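Long-range contacts in pseudouridine synthase (Pyrococcus abyssi, PDB 2AUS), which probably isomerises uridine to pseudouridine in RNA as a Cbf5 enzyme of the TruB family: residues A[86-91]-A[200-205]; A[50-55]-A[212-217]; A[46-51]-A[206-211]; A[109-114]-A[169-174]. All blocks are in the same frame, centred on the assembly; numbering follows the deposited sequence.

Interaction 1: A[86-91]-A[200-205]; sequences SGVLPV and LRRTRS
Two arginines on strand 200-205 reach the segment 86-91 by different routes. R201 runs extended, CG anti to the backbone N, and brings its guanidinium edge to S86 OG; R201 NH1 donates to S86 OG at 3.2 Å, nearly in the guanidinium plane. G87 CA sits over one face of this group, whose NH2 forms salt bridges to E210 and D52. A water joins S86 OG to L200 O. R202 turns instead at its third torsion (chi3 -83°) and comes tip to tip with P90, its NH1 4.0 Å from P90 CD and apparently donating to V88 O; a phosphate ion is bound at NH2. The backbones pair in parallel at S86 and G87, with R202 N to S86 O at 2.8 Å, a short parallel bridge between two sheets of the catalytic domain; at G87 the chain turns a corner. V88 N then bonds R202 O from above the carbonyl plane. A side chain on G87 would run into R202 O. V88 lays CG2 3.6 Å from T203 C, while CG1 meets S205 CB at 4.1 Å. T203 and R204 both face E109 in a classic beta bulge.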
loop_
_atom_site.group_PDB
_atom_site.type_symbol
_atom_site.label_atom_id
_atom_site.label_comp_id
_atom_site.label_asym_id
_atom_site.label_seq_id
_atom_site.Cartn_x
_atom_site.Cartn_y
_atom_site.Cartn_z
ATOM N N SER A 86 9.944 -10.923 0.371
ATOM C CA SER A 86 10.747 -9.891 1.019
ATOM C C SER A 86 12.188 -10.381 1.160
ATOM O O SER A 86 12.506 -11.516 0.798
ATOM C CB SER A 86 10.176 -9.565 2.402
ATOM O OG SER A 86 10.417 -10.623 3.307
ATOM N N GLY A 87 13.058 -9.523 1.686
ATOM C CA GLY A 87 14.438 -9.923 1.887
ATOM C C GLY A 87 15.504 -9.287 1.008
ATOM O O GLY A 87 15.268 -8.324 0.276
ATOM N N VAL A 88 16.690 -9.878 1.084
ATOM C CA VAL A 88 17.869 -9.427 0.364
ATOM C C VAL A 88 17.652 -9.101 -1.102
ATOM O O VAL A 88 17.415 -9.979 -1.935
ATOM C CB VAL A 88 18.996 -10.461 0.500
ATOM C CG1 VAL A 88 20.243 -9.995 -0.244
ATOM C CG2 VAL A 88 19.308 -10.670 1.977
ATOM N N LEU A 89 17.732 -7.815 -1.410
ATOM C CA LEU A 89 17.577 -7.344 -2.778
ATOM C C LEU A 89 18.732 -6.402 -3.097
ATOM O O LEU A 89 18.682 -5.209 -2.783
ATOM C CB LEU A 89 16.248 -6.597 -2.957
ATOM C CG LEU A 89 16.034 -6.121 -4.393
ATOM C CD1 LEU A 89 15.779 -7.326 -5.290
ATOM C CD2 LEU A 89 14.870 -5.156 -4.454
ATOM N N PRO A 90 19.801 -6.930 -3.711
ATOM C CA PRO A 90 20.937 -6.066 -4.043
ATOM C C PRO A 90 20.531 -5.066 -5.118
ATOM O O PRO A 90 19.999 -5.444 -6.165
ATOM C CB PRO A 90 21.988 -7.050 -4.550
ATOM C CG PRO A 90 21.660 -8.306 -3.816
ATOM C CD PRO A 90 20.144 -8.343 -3.918
ATOM N N VAL A 91 20.770 -3.790 -4.856
ATOM C CA VAL A 91 20.436 -2.754 -5.822
ATOM C C VAL A 91 21.702 -1.958 -6.126
ATOM O O VAL A 91 22.221 -1.247 -5.259
ATOM C CB VAL A 91 19.341 -1.798 -5.275
ATOM C CG1 VAL A 91 18.967 -0.770 -6.330
ATOM C CG2 VAL A 91 18.106 -2.593 -4.876
ATOM N N LEU A 200 7.561 -16.297 1.521
ATOM C CA LEU A 200 8.942 -16.484 1.107
ATOM C C LEU A 200 9.777 -15.245 1.421
ATOM O O LEU A 200 9.341 -14.125 1.187
ATOM C CB LEU A 200 8.991 -16.745 -0.399
ATOM C CG LEU A 200 10.115 -17.601 -0.992
ATOM C CD1 LEU A 200 10.588 -16.954 -2.275
ATOM C CD2 LEU A 200 11.260 -17.767 -0.005
ATOM N N ARG A 201 10.981 -15.457 1.940
ATOM C CA ARG A 201 11.885 -14.359 2.259
ATOM C C ARG A 201 13.300 -14.761 1.858
ATOM O O ARG A 201 13.797 -15.806 2.278
ATOM C CB ARG A 201 11.852 -14.049 3.758
ATOM C CG ARG A 201 12.831 -12.950 4.184
ATOM C CD ARG A 201 12.756 -12.675 5.680
ATOM N NE ARG A 201 13.833 -11.793 6.134
ATOM C CZ ARG A 201 13.915 -10.496 5.848
ATOM N NH1 ARG A 201 12.980 -9.920 5.108
ATOM N NH2 ARG A 201 14.939 -9.771 6.296
ATOM N N ARG A 202 13.945 -13.946 1.031
ATOM C CA ARG A 202 15.305 -14.246 0.620
ATOM C C ARG A 202 16.234 -13.753 1.726
ATOM O O ARG A 202 16.168 -12.597 2.141
ATOM C CB ARG A 202 15.647 -13.548 -0.694
ATOM C CG ARG A 202 17.067 -13.837 -1.172
ATOM C CD ARG A 202 17.498 -12.851 -2.242
ATOM N NE ARG A 202 17.029 -13.251 -3.556
ATOM C CZ ARG A 202 17.055 -12.483 -4.634
ATOM N NH1 ARG A 202 17.522 -11.243 -4.578
ATOM N NH2 ARG A 202 16.623 -12.978 -5.781
ATOM N N THR A 203 17.095 -14.642 2.203
ATOM C CA THR A 203 18.012 -14.300 3.274
ATOM C C THR A 203 19.435 -14.179 2.781
ATOM O O THR A 203 20.321 -13.803 3.539
ATOM C CB THR A 203 17.972 -15.354 4.390
ATOM O OG1 THR A 203 18.307 -16.639 3.847
ATOM C CG2 THR A 203 16.585 -15.402 5.020
ATOM N N ARG A 204 19.653 -14.493 1.509
ATOM C CA ARG A 204 20.991 -14.414 0.955
ATOM C C ARG A 204 21.030 -14.490 -0.563
ATOM O O ARG A 204 20.302 -15.259 -1.185
ATOM C CB ARG A 204 21.846 -15.538 1.547
ATOM C CG ARG A 204 23.282 -15.584 1.072
ATOM C CD ARG A 204 24.097 -16.493 1.979
ATOM N NE ARG A 204 25.492 -16.590 1.561
ATOM C CZ ARG A 204 26.312 -15.551 1.427
ATOM N NH1 ARG A 204 25.880 -14.318 1.677
ATOM N NH2 ARG A 204 27.568 -15.741 1.043
ATOM N N SER A 205 21.878 -13.659 -1.155
ATOM C CA SER A 205 22.073 -13.652 -2.596
ATOM C C SER A 205 23.546 -13.387 -2.823
ATOM O O SER A 205 24.015 -12.251 -2.682
ATOM C CB SER A 205 21.253 -12.565 -3.277
ATOM O OG SER A 205 21.553 -12.567 -4.663
HETATM O O HOH W 1 8.456 -12.492 3.223
#

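Interaction 2: A[50-55]-A[212-217]; sequences NLDKPP and ETLVTL
N50, L214 and L51 bury the most surface here. N50 has CG anti to its backbone N, which carries the amide across T213 at about a right angle; ND2 donates to T213 OG1 at 2.9 Å, close to the amide plane, and also to K209 O, while T213 OG1 is bonded to D211 as well. An alanine in place of N50 would remove both amide bonds and would probably loosen the hold on the turn before strand 214-215. L214 crosses N50 obliquely, with CD1 3.6 Å from D52 N and CD2 3.6 Å from D52 OD2, a carboxylate oxygen salt-bridged to R201. L51 points to the same side as V215, its CD1 3.4 Å from V215 O, and its CD2 meets L217 CD2 at 4.1 Å. Backbone bonds lock the register: V215 N to N50 O at 2.9 Å, nearly along the carbonyl axis, and D52 N to V215 O at 2.8 Å in the carbonyl plane. Waters join N50 N to T213 O, and D52 O to L217 N. T216, at the N-cap of helix 217-228, ends the run: a short parallel strand pairing that leads directly into a helix.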
loop_
_atom_site.group_PDB
_atom_site.type_symbol
_atom_site.label_atom_id
_atom_site.label_comp_id
_atom_site.label_asym_id
_atom_site.label_seq_id
_atom_site.Cartn_x
_atom_site.Cartn_y
_atom_site.Cartn_z
ATOM N N ASN A 50 22.456 -3.209 -0.040
ATOM C CA ASN A 50 21.975 -4.526 0.373
ATOM C C ASN A 50 20.621 -4.211 1.007
ATOM O O ASN A 50 20.496 -4.044 2.221
ATOM C CB ASN A 50 22.930 -5.154 1.379
ATOM C CG ASN A 50 22.482 -6.530 1.827
ATOM O OD1 ASN A 50 21.710 -7.204 1.140
ATOM N ND2 ASN A 50 22.971 -6.959 2.980
ATOM N N LEU A 51 19.608 -4.105 0.156
ATOM C CA LEU A 51 18.275 -3.747 0.607
ATOM C C LEU A 51 17.380 -4.900 1.038
ATOM O O LEU A 51 17.396 -5.975 0.436
ATOM C CB LEU A 51 17.568 -2.966 -0.496
ATOM C CG LEU A 51 16.282 -2.281 -0.034
ATOM C CD1 LEU A 51 16.623 -0.895 0.539
ATOM C CD2 LEU A 51 15.321 -2.156 -1.198
ATOM N N ASP A 52 16.602 -4.666 2.090
ATOM C CA ASP A 52 15.647 -5.662 2.577
ATOM C C ASP A 52 14.356 -5.240 1.901
ATOM O O ASP A 52 13.686 -4.310 2.355
ATOM C CB ASP A 52 15.463 -5.575 4.099
ATOM C CG ASP A 52 14.613 -6.722 4.663
ATOM O OD1 ASP A 52 13.864 -7.365 3.894
ATOM O OD2 ASP A 52 14.690 -6.982 5.883
ATOM N N LYS A 53 14.030 -5.898 0.795
ATOM C CA LYS A 53 12.824 -5.564 0.054
ATOM C C LYS A 53 11.572 -5.819 0.888
ATOM O O LYS A 53 11.446 -6.856 1.536
ATOM C CB LYS A 53 12.748 -6.394 -1.231
ATOM C CG LYS A 53 11.439 -6.237 -1.994
ATOM C CD LYS A 53 11.304 -7.271 -3.096
ATOM C CE LYS A 53 9.958 -7.150 -3.803
ATOM N NZ LYS A 53 8.821 -7.260 -2.833
ATOM N N PRO A 54 10.638 -4.864 0.903
ATOM C CA PRO A 54 9.422 -5.091 1.686
ATOM C C PRO A 54 8.426 -5.847 0.809
ATOM O O PRO A 54 8.442 -5.709 -0.416
ATOM C CB PRO A 54 8.949 -3.673 1.999
ATOM C CG PRO A 54 9.292 -2.950 0.728
ATOM C CD PRO A 54 10.693 -3.479 0.403
ATOM N N PRO A 55 7.560 -6.674 1.414
ATOM C CA PRO A 55 6.583 -7.405 0.599
ATOM C C PRO A 55 5.561 -6.411 0.049
ATOM O O PRO A 55 5.267 -5.396 0.688
ATOM C CB PRO A 55 5.961 -8.371 1.597
ATOM C CG PRO A 55 5.964 -7.569 2.863
ATOM C CD PRO A 55 7.353 -6.941 2.850
ATOM N N GLU A 212 24.901 -6.511 9.200
ATOM C CA GLU A 212 24.792 -5.082 9.456
ATOM C C GLU A 212 24.557 -4.237 8.211
ATOM O O GLU A 212 24.058 -3.118 8.316
ATOM C CB GLU A 212 26.027 -4.562 10.209
ATOM C CG GLU A 212 27.314 -4.474 9.401
ATOM C CD GLU A 212 27.836 -5.831 8.965
ATOM O OE1 GLU A 212 27.736 -6.793 9.761
ATOM O OE2 GLU A 212 28.361 -5.930 7.832
ATOM N N THR A 213 24.889 -4.761 7.033
ATOM C CA THR A 213 24.707 -3.983 5.805
ATOM C C THR A 213 23.299 -4.013 5.226
ATOM O O THR A 213 23.000 -3.267 4.292
ATOM C CB THR A 213 25.682 -4.422 4.699
ATOM O OG1 THR A 213 25.308 -5.716 4.211
ATOM C CG2 THR A 213 27.108 -4.471 5.239
ATOM N N LEU A 214 22.434 -4.868 5.764
ATOM C CA LEU A 214 21.065 -4.946 5.264
ATOM C C LEU A 214 20.313 -3.714 5.736
ATOM O O LEU A 214 20.202 -3.477 6.936
ATOM C CB LEU A 214 20.362 -6.199 5.790
ATOM C CG LEU A 214 18.933 -6.398 5.263
ATOM C CD1 LEU A 214 18.981 -6.739 3.776
ATOM C CD2 LEU A 214 18.235 -7.511 6.042
ATOM N N VAL A 215 19.802 -2.924 4.797
ATOM C CA VAL A 215 19.067 -1.717 5.147
ATOM C C VAL A 215 17.682 -1.666 4.513
ATOM O O VAL A 215 17.409 -2.356 3.529
ATOM C CB VAL A 215 19.859 -0.448 4.734
ATOM C CG1 VAL A 215 21.166 -0.383 5.522
ATOM C CG2 VAL A 215 20.137 -0.461 3.231
ATOM N N THR A 216 16.807 -0.842 5.085
ATOM C CA THR A 216 15.448 -0.695 4.581
ATOM C C THR A 216 15.288 0.648 3.888
ATOM O O THR A 216 16.127 1.538 4.030
ATOM C CB THR A 216 14.400 -0.747 5.719
ATOM O OG1 THR A 216 14.591 0.379 6.583
ATOM C CG2 THR A 216 14.530 -2.034 6.528
ATOM N N LEU A 217 14.193 0.788 3.150
ATOM C CA LEU A 217 13.896 2.017 2.431
ATOM C C LEU A 217 13.802 3.204 3.389
ATOM O O LEU A 217 14.213 4.317 3.061
ATOM C CB LEU A 217 12.587 1.843 1.660
ATOM C CG LEU A 217 12.695 0.817 0.528
ATOM C CD1 LEU A 217 11.310 0.359 0.078
ATOM C CD2 LEU A 217 13.461 1.445 -0.628
HETATM O O HOH W 2 23.692 -1.901 2.133
HETATM O O HOH W 3 12.726 -1.710 2.839
#

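Interaction 3: A[46-51]-A[206-211]; sequences YGVINL and GPFKED
The side chains of N50 and F208 slide past each other in opposite directions, with the amide and ring planes 56° apart. F208 has CG anti to its carbonyl carbon (chi1 -59°). N50 OD1 lies 3.5 Å from F208 CB, and N50 CB comes to the ring's edge, 3.7 Å from F208 CD2. At the far end of the same edge V48 CG2 touches F208 CZ at 4.0 Å, crossing at about a right angle. The polar link is N50 ND2 to K209 O, 2.9 Å long; the acceptor is within 3° of the amide plane, although the nitrogen stands above the carbonyl plane of K209. OD1, on the other branch of the amide, is buried against F208 CB with no partner in the model. A leucine in place of N50 would lose the bond to K209 O and would probably disturb both the turn at E210 and the packing of the F208 edge. Further out, V88 and P90 of strand 88-93 also pack on F208, and E210 forms a salt bridge to a basic side chain of another protein chain. N50, itself the centre of an inverse gamma turn, thus bonds K209 O at the start of the inverse gamma turn centred on E210, where strand 208-209, outermost in its antiparallel sheet, packs against strand 47-53 of the mixed sheet that also holds strand 88-93.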
loop_
_atom_site.group_PDB
_atom_site.type_symbol
_atom_site.label_atom_id
_atom_site.label_comp_id
_atom_site.label_asym_id
_atom_site.label_seq_id
_atom_site.Cartn_x
_atom_site.Cartn_y
_atom_site.Cartn_z
ATOM N N TYR A 46 29.365 4.511 -7.373
ATOM C CA TYR A 46 29.851 3.154 -7.568
ATOM C C TYR A 46 29.458 2.271 -6.398
ATOM O O TYR A 46 30.229 1.414 -5.974
ATOM C CB TYR A 46 31.380 3.168 -7.723
ATOM C CG TYR A 46 31.831 3.928 -8.946
ATOM C CD1 TYR A 46 31.910 3.303 -10.187
ATOM C CD2 TYR A 46 32.073 5.298 -8.884
ATOM C CE1 TYR A 46 32.214 4.023 -11.334
ATOM C CE2 TYR A 46 32.372 6.028 -10.023
ATOM C CZ TYR A 46 32.436 5.384 -11.245
ATOM O OH TYR A 46 32.671 6.109 -12.386
ATOM N N GLY A 47 28.250 2.477 -5.879
ATOM C CA GLY A 47 27.808 1.689 -4.745
ATOM C C GLY A 47 26.689 0.706 -5.038
ATOM O O GLY A 47 26.019 0.790 -6.068
ATOM N N VAL A 48 26.506 -0.237 -4.117
ATOM C CA VAL A 48 25.456 -1.250 -4.209
ATOM C C VAL A 48 24.784 -1.294 -2.846
ATOM O O VAL A 48 25.462 -1.288 -1.817
ATOM C CB VAL A 48 26.022 -2.655 -4.512
ATOM C CG1 VAL A 48 26.487 -2.733 -5.952
ATOM C CG2 VAL A 48 27.189 -2.954 -3.574
ATOM N N ILE A 49 23.458 -1.325 -2.835
ATOM C CA ILE A 49 22.715 -1.359 -1.582
ATOM C C ILE A 49 22.239 -2.764 -1.271
ATOM O O ILE A 49 21.702 -3.451 -2.141
ATOM C CB ILE A 49 21.463 -0.450 -1.644
ATOM C CG1 ILE A 49 21.877 0.986 -1.957
ATOM C CG2 ILE A 49 20.701 -0.506 -0.319
ATOM C CD1 ILE A 49 20.696 1.949 -2.072
ATOM N N ASN A 50 22.456 -3.209 -0.040
ATOM C CA ASN A 50 21.975 -4.526 0.373
ATOM C C ASN A 50 20.621 -4.211 1.007
ATOM O O ASN A 50 20.496 -4.044 2.221
ATOM C CB ASN A 50 22.930 -5.154 1.379
ATOM C CG ASN A 50 22.482 -6.530 1.827
ATOM O OD1 ASN A 50 21.710 -7.204 1.140
ATOM N ND2 ASN A 50 22.971 -6.959 2.980
ATOM N N LEU A 51 19.608 -4.105 0.156
ATOM C CA LEU A 51 18.275 -3.747 0.607
ATOM C C LEU A 51 17.380 -4.900 1.038
ATOM O O LEU A 51 17.396 -5.975 0.436
ATOM C CB LEU A 51 17.568 -2.966 -0.496
ATOM C CG LEU A 51 16.282 -2.281 -0.034
ATOM C CD1 LEU A 51 16.623 -0.895 0.539
ATOM C CD2 LEU A 51 15.321 -2.156 -1.198
ATOM N N GLY A 206 24.278 -14.441 -3.160
ATOM C CA GLY A 206 25.703 -14.295 -3.376
ATOM C C GLY A 206 26.330 -13.757 -2.106
ATOM O O GLY A 206 26.113 -14.306 -1.025
ATOM N N PRO A 207 27.092 -12.662 -2.191
ATOM C CA PRO A 207 27.721 -12.110 -0.987
ATOM C C PRO A 207 26.808 -11.254 -0.102
ATOM O O PRO A 207 27.224 -10.796 0.969
ATOM C CB PRO A 207 28.897 -11.323 -1.553
ATOM C CG PRO A 207 28.341 -10.807 -2.858
ATOM C CD PRO A 207 27.578 -11.992 -3.411
ATOM N N PHE A 208 25.571 -11.032 -0.536
ATOM C CA PHE A 208 24.647 -10.229 0.260
ATOM C C PHE A 208 23.797 -11.081 1.190
ATOM O O PHE A 208 23.106 -12.002 0.761
ATOM C CB PHE A 208 23.754 -9.383 -0.652
ATOM C CG PHE A 208 24.526 -8.448 -1.532
ATOM C CD1 PHE A 208 25.018 -8.873 -2.762
ATOM C CD2 PHE A 208 24.813 -7.156 -1.103
ATOM C CE1 PHE A 208 25.790 -8.023 -3.551
ATOM C CE2 PHE A 208 25.583 -6.297 -1.881
ATOM C CZ PHE A 208 26.076 -6.730 -3.112
ATOM N N LYS A 209 23.853 -10.762 2.477
ATOM C CA LYS A 209 23.102 -11.507 3.469
ATOM C C LYS A 209 22.585 -10.592 4.571
ATOM O O LYS A 209 22.894 -9.395 4.602
ATOM C CB LYS A 209 23.986 -12.596 4.075
ATOM C CG LYS A 209 25.201 -12.057 4.798
ATOM C CD LYS A 209 26.002 -13.165 5.475
ATOM C CE LYS A 209 26.621 -14.116 4.462
ATOM N NZ LYS A 209 27.527 -15.119 5.108
ATOM N N GLU A 210 21.793 -11.165 5.471
ATOM C CA GLU A 210 21.228 -10.420 6.588
ATOM C C GLU A 210 22.280 -10.148 7.648
ATOM O O GLU A 210 22.443 -10.916 8.599
ATOM C CB GLU A 210 20.069 -11.197 7.213
ATOM C CG GLU A 210 18.826 -11.251 6.352
ATOM C CD GLU A 210 17.664 -11.887 7.080
ATOM O OE1 GLU A 210 17.672 -13.122 7.259
ATOM O OE2 GLU A 210 16.745 -11.151 7.483
ATOM N N ASP A 211 23.001 -9.053 7.470
ATOM C CA ASP A 211 24.031 -8.651 8.410
ATOM C C ASP A 211 23.892 -7.149 8.619
ATOM O O ASP A 211 22.872 -6.567 8.242
ATOM C CB ASP A 211 25.411 -9.017 7.869
ATOM C CG ASP A 211 25.707 -8.378 6.522
ATOM O OD1 ASP A 211 26.678 -8.821 5.873
ATOM O OD2 ASP A 211 24.983 -7.440 6.116
#

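Interaction 4: A[109-114]-A[169-174]; sequences EYVALM and LFRVGV
F170 and A112 form the apolar centre of this antiparallel strand pair, part of the six-stranded sheet of the catalytic domain. The A112 methyl lies over one face of the F170 ring, CB 4.1 Å from CE2, while M114 CB comes to the ring's edge at 3.9 Å from the same CE2. F170 holds CG in the crowded position between its backbone N and carbonyl carbon (chi1 69°), which sets the ring beside its neighbours on the A112 side; helices 122-131 and 180-191 pack over it through M129 and I184. On that side too, Y110 offers its ring edge to V174 CG2, and its CB lies against V172 CG1. The opposite side carries V111, whose CG1 meets L169 CD1 at 3.8 Å. Y110 pairs with V172, and A112 with F170, as hydrogen-bonded pairs; A112 N to F170 O, at 2.8 Å, runs nearly along the carbonyl axis. At the polar edge E109 stretches out and crosses R171 obliquely, their planes 35° apart. E109 is bonded more firmly to Y157 and T203, and R171 NH1 to E159. R171 bends at chi3 (-78°), and R171 NE, without a hydrogen-bond partner, makes a long salt bridge of 3.8 Å to E109 OE2.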
loop_
_atom_site.group_PDB
_atom_site.type_symbol
_atom_site.label_atom_id
_atom_site.label_comp_id
_atom_site.label_asym_id
_atom_site.label_seq_id
_atom_site.Cartn_x
_atom_site.Cartn_y
_atom_site.Cartn_z
ATOM N N GLU A 109 19.807 -18.139 -0.694
ATOM C CA GLU A 109 19.226 -18.785 0.463
ATOM C C GLU A 109 17.901 -18.109 0.754
ATOM O O GLU A 109 17.764 -16.885 0.639
ATOM C CB GLU A 109 20.139 -18.660 1.684
ATOM C CG GLU A 109 19.645 -19.458 2.888
ATOM C CD GLU A 109 20.435 -19.169 4.153
ATOM O OE1 GLU A 109 20.376 -18.017 4.644
ATOM O OE2 GLU A 109 21.124 -20.089 4.645
ATOM N N TYR A 110 16.919 -18.912 1.133
ATOM C CA TYR A 110 15.598 -18.392 1.437
ATOM C C TYR A 110 15.079 -19.031 2.709
ATOM O O TYR A 110 15.577 -20.063 3.160
ATOM C CB TYR A 110 14.620 -18.750 0.321
ATOM C CG TYR A 110 14.907 -18.152 -1.032
ATOM C CD1 TYR A 110 14.306 -16.961 -1.427
ATOM C CD2 TYR A 110 15.745 -18.801 -1.938
ATOM C CE1 TYR A 110 14.522 -16.431 -2.693
ATOM C CE2 TYR A 110 15.970 -18.277 -3.210
ATOM C CZ TYR A 110 15.355 -17.092 -3.582
ATOM O OH TYR A 110 15.564 -16.559 -4.837
ATOM N N VAL A 111 14.075 -18.394 3.291
ATOM C CA VAL A 111 13.396 -18.940 4.446
ATOM C C VAL A 111 11.977 -18.977 3.915
ATOM O O VAL A 111 11.464 -17.971 3.425
ATOM C CB VAL A 111 13.500 -18.036 5.680
ATOM C CG1 VAL A 111 12.526 -18.518 6.756
ATOM C CG2 VAL A 111 14.912 -18.103 6.228
ATOM N N ALA A 112 11.346 -20.140 3.987
ATOM C CA ALA A 112 10.008 -20.271 3.446
ATOM C C ALA A 112 9.038 -20.993 4.345
ATOM O O ALA A 112 9.405 -21.886 5.105
ATOM C CB ALA A 112 10.069 -20.977 2.095
ATOM N N LEU A 113 7.784 -20.586 4.234
ATOM C CA LEU A 113 6.713 -21.189 4.997
ATOM C C LEU A 113 5.871 -22.015 4.022
ATOM O O LEU A 113 5.226 -21.476 3.127
ATOM C CB LEU A 113 5.853 -20.110 5.649
ATOM C CG LEU A 113 4.607 -20.643 6.359
ATOM C CD1 LEU A 113 5.009 -21.701 7.372
ATOM C CD2 LEU A 113 3.877 -19.490 7.046
ATOM N N MET A 114 5.887 -23.326 4.207
ATOM C CA MET A 114 5.133 -24.221 3.344
ATOM C C MET A 114 3.882 -24.702 4.065
ATOM O O MET A 114 3.939 -25.108 5.225
ATOM C CB MET A 114 6.003 -25.421 2.957
ATOM C CG MET A 114 5.234 -26.587 2.333
ATOM S SD MET A 114 6.330 -27.911 1.787
ATOM C CE MET A 114 6.727 -28.721 3.357
ATOM N N LEU A 169 8.170 -24.451 8.371
ATOM C CA LEU A 169 9.048 -23.303 8.202
ATOM C C LEU A 169 10.450 -23.866 7.965
ATOM O O LEU A 169 11.003 -24.557 8.827
ATOM C CB LEU A 169 9.028 -22.435 9.466
ATOM C CG LEU A 169 9.987 -21.240 9.510
ATOM C CD1 LEU A 169 9.569 -20.193 8.487
ATOM C CD2 LEU A 169 9.988 -20.634 10.915
ATOM N N PHE A 170 11.031 -23.585 6.804
ATOM C CA PHE A 170 12.359 -24.111 6.529
ATOM C C PHE A 170 13.273 -23.144 5.805
ATOM O O PHE A 170 12.821 -22.202 5.159
ATOM C CB PHE A 170 12.252 -25.417 5.740
ATOM C CG PHE A 170 11.757 -25.249 4.329
ATOM C CD1 PHE A 170 12.652 -25.208 3.264
ATOM C CD2 PHE A 170 10.393 -25.173 4.061
ATOM C CE1 PHE A 170 12.196 -25.100 1.947
ATOM C CE2 PHE A 170 9.928 -25.065 2.752
ATOM C CZ PHE A 170 10.834 -25.030 1.692
ATOM N N ARG A 171 14.571 -23.385 5.944
ATOM C CA ARG A 171 15.591 -22.568 5.306
ATOM C C ARG A 171 16.176 -23.428 4.200
ATOM O O ARG A 171 16.401 -24.620 4.391
ATOM C CB ARG A 171 16.669 -22.188 6.320
ATOM C CG ARG A 171 17.937 -21.620 5.708
ATOM C CD ARG A 171 18.905 -21.184 6.799
ATOM N NE ARG A 171 18.507 -19.902 7.369
ATOM C CZ ARG A 171 18.415 -19.648 8.669
ATOM N NH1 ARG A 171 18.690 -20.595 9.559
ATOM N NH2 ARG A 171 18.053 -18.437 9.083
ATOM N N VAL A 172 16.404 -22.830 3.037
ATOM C CA VAL A 172 16.934 -23.580 1.914
ATOM C C VAL A 172 17.985 -22.809 1.132
ATOM O O VAL A 172 17.806 -21.629 0.826
ATOM C CB VAL A 172 15.786 -23.992 0.948
ATOM C CG1 VAL A 172 15.026 -22.761 0.487
ATOM C CG2 VAL A 172 16.347 -24.737 -0.243
ATOM N N GLY A 173 19.088 -23.488 0.830
ATOM C CA GLY A 173 20.157 -22.892 0.052
ATOM C C GLY A 173 19.988 -23.493 -1.328
ATOM O O GLY A 173 19.786 -24.704 -1.448
ATOM N N VAL A 174 20.061 -22.666 -2.368
ATOM C CA VAL A 174 19.873 -23.152 -3.725
ATOM C C VAL A 174 20.788 -22.505 -4.757
ATOM O O VAL A 174 21.333 -21.421 -4.546
ATOM C CB VAL A 174 18.425 -22.916 -4.194
ATOM C CG1 VAL A 174 17.446 -23.596 -3.250
ATOM C CG2 VAL A 174 18.141 -21.406 -4.271
#

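How the interactions relate
Interactions 1, 2 and 3 cluster with centres 8 to 9 Å apart, while interaction 4 lies about 12 Å from interaction 1 and 18 to 19 Å from the other two. Strand 47-53 serves both interaction 2 and interaction 3, which share N50 and L51, and pairs with strand 88-93 of interaction 1. Strand 195-205 of interaction 1 pairs with 108-116 of interaction 4 and with 208-209 of interaction 3. Interactions 1 and 3 thus both join the antiparallel sheet to the mixed one. Along the chain, 109-114 and 169-174 lie between 86-91 and 200-205, and 206-211 and 212-217 follow directly, returning to strand 47-53. Sequence-distant parts thereby close into one catalytic domain.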